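Local structure of tyrosinase (Aspergillus oryzae, 6JU8) at residues Glu32-Ser35 against Asn39-Gln42; Leu43-Glu48 against Ala136-Glu141; Thr175-Lys180 against Pro196-Gln201. The protein probably catalyses the copper-dependent oxidation of L-tyrosine and L-dopa to L-dopaquinone by oxygen, this chain holding the central dicopper domain of the longer protein. The protein carries 1 engineered substitution. All coordinates share one frame; numbering follows the deposited sequence.

Interaction 1: residues Glu32-Ser35 against Asn39-Gln42; sequences EQTS and NRIQ
Gln33 and Asn39 bring the two backbones closest together, their CA atoms 4.8 Å apart where the end of helix 26-34 meets the residues leading into helix 41-55; the backbone also makes a CA-H...O contact, Gln33 CA lying 3.4 Å from Asn39 O. The Gln33 side chain is bent at chi2 (-74°), which folds its amide back over the start of the second helix. There its CD and NE2 lie against Gln42 CB, at 3.8 and 3.7 Å. Gln33 OE1 accepts from Leu43 N, while Gln33 NE2 reaches Gln42 N through one water, which accepts 2.8 Å from NE2 and 2.9 Å from Gln42 N. One side chain thus serves two backbone N-H groups of the first helical turn. One residue on, Thr34 CG2 sits over one face of the Arg40 guanidinium, off-centre toward its rim and 3.5 Å from CZ. The chain of Arg40 runs extended from CG to NE, carrying NH1 onward to Lys180 O. This is a tight helix-loop-helix connection in which Arg40 holds the N-cap position and Gln33 of the first helix serves backbone N-H groups at the start of the second.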
loop_
_atom_site.group_PDB
_atom_site.type_symbol
_atom_site.label_atom_id
_atom_site.label_comp_id
_atom_site.label_asym_id
_atom_site.label_seq_id
_atom_site.Cartn_x
_atom_site.Cartn_y
_atom_site.Cartn_z
ATOM N N GLU A 32 19.825 -12.192 8.224
ATOM C CA GLU A 32 20.894 -12.391 9.211
ATOM C C GLU A 32 20.530 -11.643 10.501
ATOM O O GLU A 32 20.742 -12.116 11.618
ATOM C CB GLU A 32 22.228 -11.856 8.702
ATOM C CG GLU A 32 22.934 -12.452 7.522
ATOM C CD GLU A 32 24.105 -11.634 6.999
ATOM O OE1 GLU A 32 24.605 -10.678 7.639
ATOM O OE2 GLU A 32 24.568 -11.946 5.876
ATOM N N GLN A 33 20.004 -10.424 10.341
ATOM C CA GLN A 33 19.670 -9.594 11.494
ATOM C C GLN A 33 18.529 -10.208 12.303
ATOM O O GLN A 33 18.516 -10.005 13.517
ATOM C CB GLN A 33 19.295 -8.176 11.051
ATOM C CG GLN A 33 20.477 -7.400 10.452
ATOM C CD GLN A 33 21.438 -6.961 11.545
ATOM O OE1 GLN A 33 21.020 -6.228 12.439
ATOM N NE2 GLN A 33 22.669 -7.463 11.495
ATOM N N THR A 34 17.579 -10.884 11.669
ATOM C CA THR A 34 16.322 -11.232 12.311
ATOM C C THR A 34 16.040 -12.725 12.393
ATOM O O THR A 34 15.112 -13.092 13.117
ATOM C CB THR A 34 15.103 -10.606 11.574
ATOM O OG1 THR A 34 15.047 -11.079 10.222
ATOM C CG2 THR A 34 15.224 -9.098 11.547
ATOM N N SER A 35 16.692 -13.557 11.589
ATOM C CA SER A 35 16.174 -14.917 11.394
ATOM C C SER A 35 16.671 -15.805 12.521
ATOM O O SER A 35 15.925 -16.541 13.169
ATOM C CB SER A 35 16.628 -15.481 10.046
ATOM O OG SER A 35 15.730 -15.136 9.013
ATOM N N ASN A 39 19.650 -10.589 16.407
ATOM C CA ASN A 39 20.950 -9.999 16.125
ATOM C C ASN A 39 20.776 -8.668 15.398
ATOM O O ASN A 39 21.285 -8.569 14.287
ATOM C CB ASN A 39 21.781 -10.983 15.271
ATOM C CG ASN A 39 22.054 -12.266 16.034
ATOM O OD1 ASN A 39 22.807 -12.233 17.017
ATOM N ND2 ASN A 39 21.462 -13.383 15.631
ATOM N N ARG A 40 20.061 -7.749 16.043
ATOM C CA ARG A 40 19.465 -6.611 15.368
ATOM C C ARG A 40 20.228 -5.325 15.612
ATOM O O ARG A 40 19.642 -4.253 15.409
ATOM C CB ARG A 40 18.023 -6.402 15.849
ATOM C CG ARG A 40 17.023 -7.408 15.337
ATOM C CD ARG A 40 15.616 -7.157 15.887
ATOM N NE ARG A 40 14.740 -8.264 15.511
ATOM C CZ ARG A 40 13.770 -8.206 14.615
ATOM N NH1 ARG A 40 13.484 -7.082 13.962
ATOM N NH2 ARG A 40 13.055 -9.296 14.372
ATOM N N ILE A 41 21.526 -5.382 15.989
ATOM C CA ILE A 41 22.148 -4.071 16.246
ATOM C C ILE A 41 22.276 -3.290 14.948
ATOM O O ILE A 41 21.890 -2.116 14.933
ATOM C CB ILE A 41 23.510 -4.179 16.943
ATOM C CG1 ILE A 41 23.412 -4.735 18.357
ATOM C CG2 ILE A 41 24.214 -2.823 16.944
ATOM C CD1 ILE A 41 24.740 -5.059 19.011
ATOM N N GLN A 42 22.796 -3.877 13.858
ATOM C CA GLN A 42 22.923 -3.078 12.628
ATOM C C GLN A 42 21.571 -2.611 12.123
ATOM O O GLN A 42 21.422 -1.476 11.640
ATOM C CB GLN A 42 23.652 -3.848 11.520
ATOM C CG GLN A 42 25.152 -3.961 11.758
ATOM C CD GLN A 42 25.859 -4.658 10.620
ATOM O OE1 GLN A 42 25.363 -4.682 9.503
ATOM N NE2 GLN A 42 27.065 -5.143 10.866
HETATM O O HOH W 1 23.972 -6.533 13.833
#

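Interaction 2: residues Leu43-Glu48 against Ala136-Glu141; sequences LTLFVE and ADWENE
Leu45 meets Trp138 where helix 41-55 faces helix 135-144. From its CB, directed at the other helix, the side chain of Leu45 first brings CG to 4.0 Å from Trp138 CE3. There it forks. CD2 lies in the plane of the indole, at the edge of the six-membered ring, 3.7 Å from CE3 and 4.0 Å from CZ3; CD1 goes instead to the backbone, 3.9 Å from Trp138 O, and on to the CB of Glu141. With CG anti to the carbonyl carbon (chi1 -76°) and CD1 continuing the chain (chi2 174°), one methyl reaches the ring edge and the other the backbone of the tryptophan. The short helical segments cross at -72°, with axes 10.9 Å apart, a wide separation bridged by the large indole. This is helix-helix packing at the margin of the alpha-helical core of type 3 copper proteins: Leu45 also touches Met122, Phe125 and Ile126 of the long helix 103-129, which bears the copper ligand His107. Farther along the same indole edge, Thr44 CG2 approaches CH2 at 3.8 Å, again near the ring plane. Thr44 OG1 is turned back to Arg40 O and also bonds Leu182 N, which leaves the methyl as the branch facing the tryptophan.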
loop_
_atom_site.group_PDB
_atom_site.type_symbol
_atom_site.label_atom_id
_atom_site.label_comp_id
_atom_site.label_asym_id
_atom_site.label_seq_id
_atom_site.Cartn_x
_atom_site.Cartn_y
_atom_site.Cartn_z
ATOM N N LEU A 43 20.543 -3.471 12.197
ATOM C CA LEU A 43 19.208 -3.044 11.772
ATOM C C LEU A 43 18.705 -1.874 12.606
ATOM O O LEU A 43 18.133 -0.889 12.094
ATOM C CB LEU A 43 18.219 -4.208 11.866
ATOM C CG LEU A 43 16.754 -3.889 11.553
ATOM C CD1 LEU A 43 16.594 -3.425 10.108
ATOM C CD2 LEU A 43 15.882 -5.121 11.788
ATOM N N THR A 44 18.920 -1.956 13.923
ATOM C CA THR A 44 18.531 -0.836 14.781
ATOM C C THR A 44 19.294 0.435 14.438
ATOM O O THR A 44 18.722 1.522 14.321
ATOM C CB THR A 44 18.776 -1.227 16.246
ATOM O OG1 THR A 44 17.946 -2.343 16.596
ATOM C CG2 THR A 44 18.405 -0.094 17.216
ATOM N N LEU A 45 20.610 0.326 14.242
ATOM C CA LEU A 45 21.422 1.489 13.893
ATOM C C LEU A 45 20.933 2.132 12.601
ATOM O O LEU A 45 20.834 3.354 12.459
ATOM C CB LEU A 45 22.879 1.035 13.747
ATOM C CG LEU A 45 23.650 0.771 15.046
ATOM C CD1 LEU A 45 25.027 0.193 14.714
ATOM C CD2 LEU A 45 23.713 2.034 15.906
ATOM N N PHE A 46 20.636 1.284 11.595
ATOM C CA PHE A 46 20.265 1.817 10.290
ATOM C C PHE A 46 18.901 2.495 10.400
ATOM O O PHE A 46 18.709 3.628 9.948
ATOM C CB PHE A 46 20.293 0.714 9.240
ATOM C CG PHE A 46 20.127 1.080 7.791
ATOM C CD1 PHE A 46 20.101 2.382 7.324
ATOM C CD2 PHE A 46 19.966 0.046 6.847
ATOM C CE1 PHE A 46 19.938 2.692 5.969
ATOM C CE2 PHE A 46 19.837 0.348 5.502
ATOM C CZ PHE A 46 19.831 1.658 5.050
ATOM N N VAL A 47 17.943 1.827 11.044
ATOM C CA VAL A 47 16.611 2.429 11.210
ATOM C C VAL A 47 16.665 3.723 12.009
ATOM O O VAL A 47 16.070 4.741 11.635
ATOM C CB VAL A 47 15.662 1.418 11.906
ATOM C CG1 VAL A 47 14.374 2.085 12.332
ATOM C CG2 VAL A 47 15.394 0.239 10.981
ATOM N N GLU A 48 17.393 3.715 13.130
ATOM C CA GLU A 48 17.396 4.885 13.999
ATOM C C GLU A 48 18.165 6.028 13.344
ATOM O O GLU A 48 17.717 7.174 13.421
ATOM C CB GLU A 48 17.982 4.559 15.375
ATOM C CG GLU A 48 17.161 3.551 16.171
ATOM C CD GLU A 48 15.911 4.081 16.830
ATOM O OE1 GLU A 48 15.595 5.276 16.722
ATOM O OE2 GLU A 48 15.203 3.293 17.489
ATOM N N ALA A 136 31.350 -0.544 23.063
ATOM C CA ALA A 136 32.296 -1.187 22.144
ATOM C C ALA A 136 31.567 -2.111 21.175
ATOM O O ALA A 136 31.870 -2.115 19.983
ATOM C CB ALA A 136 33.389 -1.934 22.891
ATOM N N ASP A 137 30.613 -2.899 21.664
ATOM C CA ASP A 137 29.836 -3.784 20.807
ATOM C C ASP A 137 29.035 -3.009 19.753
ATOM O O ASP A 137 29.067 -3.380 18.579
ATOM C CB ASP A 137 28.848 -4.633 21.606
ATOM C CG ASP A 137 29.447 -5.779 22.387
ATOM O OD1 ASP A 137 30.611 -6.150 22.134
ATOM O OD2 ASP A 137 28.728 -6.315 23.269
ATOM N N TRP A 138 28.325 -1.952 20.155
ATOM C CA TRP A 138 27.545 -1.152 19.205
ATOM C C TRP A 138 28.436 -0.425 18.210
ATOM O O TRP A 138 28.162 -0.336 17.003
ATOM C CB TRP A 138 26.607 -0.179 19.946
ATOM C CG TRP A 138 25.370 -0.885 20.435
ATOM C CD1 TRP A 138 25.328 -1.795 21.456
ATOM C CD2 TRP A 138 24.022 -0.782 19.958
ATOM N NE1 TRP A 138 24.044 -2.255 21.643
ATOM C CE2 TRP A 138 23.217 -1.652 20.735
ATOM C CE3 TRP A 138 23.396 -0.043 18.951
ATOM C CZ2 TRP A 138 21.847 -1.801 20.539
ATOM C CZ3 TRP A 138 22.033 -0.193 18.756
ATOM C CH2 TRP A 138 21.259 -1.065 19.545
ATOM N N GLU A 139 29.554 0.097 18.710
ATOM C CA GLU A 139 30.505 0.786 17.838
ATOM C C GLU A 139 31.089 -0.182 16.812
ATOM O O GLU A 139 31.214 0.186 15.641
ATOM C CB GLU A 139 31.613 1.459 18.666
ATOM C CG GLU A 139 31.142 2.681 19.457
ATOM C CD GLU A 139 32.198 3.167 20.428
ATOM O OE1 GLU A 139 33.344 2.676 20.301
ATOM O OE2 GLU A 139 31.917 4.011 21.312
ATOM N N ASN A 140 31.444 -1.389 17.246
ATOM C CA ASN A 140 31.948 -2.418 16.359
ATOM C C ASN A 140 30.970 -2.695 15.222
ATOM O O ASN A 140 31.343 -2.855 14.059
ATOM C CB ASN A 140 32.177 -3.719 17.139
ATOM C CG ASN A 140 32.704 -4.796 16.206
ATOM O OD1 ASN A 140 33.882 -4.752 15.839
ATOM N ND2 ASN A 140 31.852 -5.741 15.817
ATOM N N GLU A 141 29.679 -2.777 15.575
ATOM C CA GLU A 141 28.677 -3.036 14.531
ATOM C C GLU A 141 28.524 -1.854 13.587
ATOM O O GLU A 141 28.406 -2.042 12.372
ATOM C CB GLU A 141 27.344 -3.397 15.174
ATOM C CG GLU A 141 27.371 -4.711 15.922
ATOM C CD GLU A 141 27.234 -5.949 15.078
ATOM O OE1 GLU A 141 26.891 -5.884 13.880
ATOM O OE2 GLU A 141 27.458 -7.044 15.626
#

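Interaction 3: residues Thr175-Lys180 against Pro196-Gln201; sequences TMPMVK and PLYRFQ
Tyr198 and Pro177 carry most of this contact, the proline lying flat over one face of the phenol ring. Pro177 CA stands 3.6 Å from the ring centroid and just 6° off the ring normal, a CH-pi interaction almost exactly over the centre. The pyrrolidine continues outward across the same face, placing CG 3.7 Å from Tyr198 CZ and equally far from Tyr198 OH. With CG of Tyr198 anti to the backbone N (chi1 -179°), the ring extends toward 175-180. The residue before the proline adds its carbonyl: Met176 O comes obliquely to the ring, 3.5 Å from Tyr198 CD1, and this carbonyl is itself held by the side-chain amide of Asn195. Thr175 O approaches more loosely, also obliquely, 3.8 Å from Tyr198 CE1. Asp253 of the second subunit packs on Pro177, which places this CH-pi contact at the subunit interface. Within the chain, the contact sits at the open end of the antiparallel pair 178-182 and 190-194, where backbone hydrogen bonds join Pro177 to Asn195 and Val179 to Lys193, and where helix 41-55 packs against Val179, Pro196 and Leu197.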
loop_
_atom_site.group_PDB
_atom_site.type_symbol
_atom_site.label_atom_id
_atom_site.label_comp_id
_atom_site.label_asym_id
_atom_site.label_seq_id
_atom_site.Cartn_x
_atom_site.Cartn_y
_atom_site.Cartn_z
ATOM N N THR A 175 9.224 -3.434 1.945
ATOM C CA THR A 175 7.782 -3.662 1.854
ATOM C C THR A 175 7.113 -3.673 3.223
ATOM O O THR A 175 5.911 -3.903 3.259
ATOM C CB THR A 175 7.448 -4.965 1.103
ATOM O OG1 THR A 175 7.890 -6.123 1.831
ATOM C CG2 THR A 175 8.109 -4.956 -0.267
ATOM N N MET A 176 7.844 -3.404 4.291
ATOM C CA MET A 176 7.298 -3.453 5.653
ATOM C C MET A 176 7.022 -2.052 6.192
ATOM O O MET A 176 7.927 -1.221 6.335
ATOM C CB MET A 176 8.341 -4.108 6.588
ATOM C CG MET A 176 8.508 -5.591 6.369
ATOM S SD MET A 176 9.992 -6.254 7.139
ATOM C CE MET A 176 9.798 -5.622 8.806
ATOM N N PRO A 177 5.772 -1.709 6.499
ATOM C CA PRO A 177 5.523 -0.360 7.039
ATOM C C PRO A 177 6.185 -0.112 8.389
ATOM O O PRO A 177 6.560 1.031 8.700
ATOM C CB PRO A 177 4.003 -0.308 7.154
ATOM C CG PRO A 177 3.485 -1.383 6.258
ATOM C CD PRO A 177 4.533 -2.451 6.226
ATOM N N MET A 178 6.330 -1.145 9.218
ATOM C CA MET A 178 6.922 -1.041 10.554
ATOM C C MET A 178 8.079 -2.023 10.689
ATOM O O MET A 178 8.132 -3.032 9.969
ATOM C CB MET A 178 5.882 -1.345 11.637
ATOM C CG MET A 178 4.612 -0.512 11.546
ATOM S SD MET A 178 4.839 1.225 11.995
ATOM C CE MET A 178 5.065 1.079 13.774
ATOM N N VAL A 179 9.014 -1.733 11.580
ATOM C CA VAL A 179 10.185 -2.586 11.776
ATOM C C VAL A 179 10.492 -2.632 13.270
ATOM O O VAL A 179 10.278 -1.646 13.976
ATOM C CB VAL A 179 11.396 -2.081 10.969
ATOM C CG1 VAL A 179 11.756 -0.653 11.349
ATOM C CG2 VAL A 179 12.610 -3.003 11.122
ATOM N N LYS A 180 10.977 -3.778 13.740
ATOM C CA LYS A 180 11.270 -3.952 15.160
ATOM C C LYS A 180 12.755 -3.697 15.404
ATOM O O LYS A 180 13.610 -4.253 14.721
ATOM C CB LYS A 180 10.882 -5.361 15.596
ATOM N N PRO A 196 11.851 3.623 8.111
ATOM C CA PRO A 196 12.266 4.738 7.239
ATOM C C PRO A 196 12.672 4.289 5.832
ATOM O O PRO A 196 12.884 5.165 4.981
ATOM C CB PRO A 196 13.443 5.361 7.999
ATOM C CG PRO A 196 14.046 4.151 8.692
ATOM C CD PRO A 196 12.860 3.342 9.154
ATOM N N LEU A 197 12.748 2.969 5.595
ATOM C CA LEU A 197 13.021 2.491 4.244
ATOM C C LEU A 197 11.749 2.289 3.431
ATOM O O LEU A 197 11.811 2.065 2.208
ATOM C CB LEU A 197 13.812 1.184 4.286
ATOM C CG LEU A 197 15.241 1.314 4.817
ATOM C CD1 LEU A 197 15.771 -0.079 5.083
ATOM C CD2 LEU A 197 16.098 2.098 3.838
ATOM N N TYR A 198 10.585 2.353 4.068
ATOM C CA TYR A 198 9.333 2.061 3.363
ATOM C C TYR A 198 8.890 3.174 2.434
ATOM O O TYR A 198 8.291 2.940 1.399
ATOM C CB TYR A 198 8.272 1.798 4.419
ATOM C CG TYR A 198 6.875 1.452 4.045
ATOM C CD1 TYR A 198 6.575 0.229 3.436
ATOM C CD2 TYR A 198 5.811 2.304 4.322
ATOM C CE1 TYR A 198 5.285 -0.127 3.102
ATOM C CE2 TYR A 198 4.502 1.963 4.003
ATOM C CZ TYR A 198 4.255 0.750 3.391
ATOM O OH TYR A 198 2.955 0.412 3.077
ATOM N N ARG A 199 9.171 4.412 2.846
ATOM C CA ARG A 199 8.724 5.592 2.140
ATOM C C ARG A 199 9.428 6.790 2.762
ATOM O O ARG A 199 10.034 6.631 3.837
ATOM C CB ARG A 199 7.208 5.819 2.176
ATOM C CG ARG A 199 6.604 6.002 3.551
ATOM C CD ARG A 199 6.529 7.440 4.044
ATOM N NE ARG A 199 5.702 7.468 5.273
ATOM C CZ ARG A 199 4.380 7.536 5.219
ATOM N NH1 ARG A 199 3.783 7.587 4.029
ATOM N NH2 ARG A 199 3.666 7.544 6.330
ATOM N N PHE A 200 9.308 7.947 2.115
ATOM C CA PHE A 200 9.723 9.195 2.745
ATOM C C PHE A 200 8.582 10.197 2.589
ATOM O O PHE A 200 7.998 10.304 1.498
ATOM C CB PHE A 200 11.015 9.732 2.120
ATOM C CG PHE A 200 11.367 11.126 2.630
ATOM C CD1 PHE A 200 11.795 11.294 3.940
ATOM C CD2 PHE A 200 11.274 12.219 1.799
ATOM C CE1 PHE A 200 12.108 12.558 4.415
ATOM C CE2 PHE A 200 11.585 13.505 2.259
ATOM C CZ PHE A 200 12.022 13.651 3.568
ATOM N N GLN A 201 8.276 10.915 3.668
ATOM C CA GLN A 201 7.279 11.970 3.539
ATOM C C GLN A 201 7.740 13.220 4.278
ATOM O O GLN A 201 8.534 13.136 5.226
ATOM C CB GLN A 201 5.899 11.536 4.040
ATOM C CG GLN A 201 5.818 11.315 5.547
ATOM C CD GLN A 201 4.398 10.980 5.987
ATOM O OE1 GLN A 201 3.441 11.280 5.275
ATOM N NE2 GLN A 201 4.270 10.340 7.130
#

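In the fold
From the N terminus, interaction 1 comes first and closes the short connection, residues 35-40, between helices 26-34 and 41-55. Interaction 2 starts one residue later on the second of these helices and closes a much longer excursion, 87 residues that include helix 103-129. Interaction 3 follows and closes the hairpin of strands 178-182 and 190-194. The three run in series, with no nesting or crossing. Helix 41-55 nevertheless joins them: Ile41 CG2 packs on Trp138 CE3, linking interactions 1 and 2, and Val47 touches Val179 and Pro196 while Phe46 meets Leu197, linking 2 and 3. The N-terminal helices are thereby tied to helix 135-144 and to the hairpin of the tyrosinase domain.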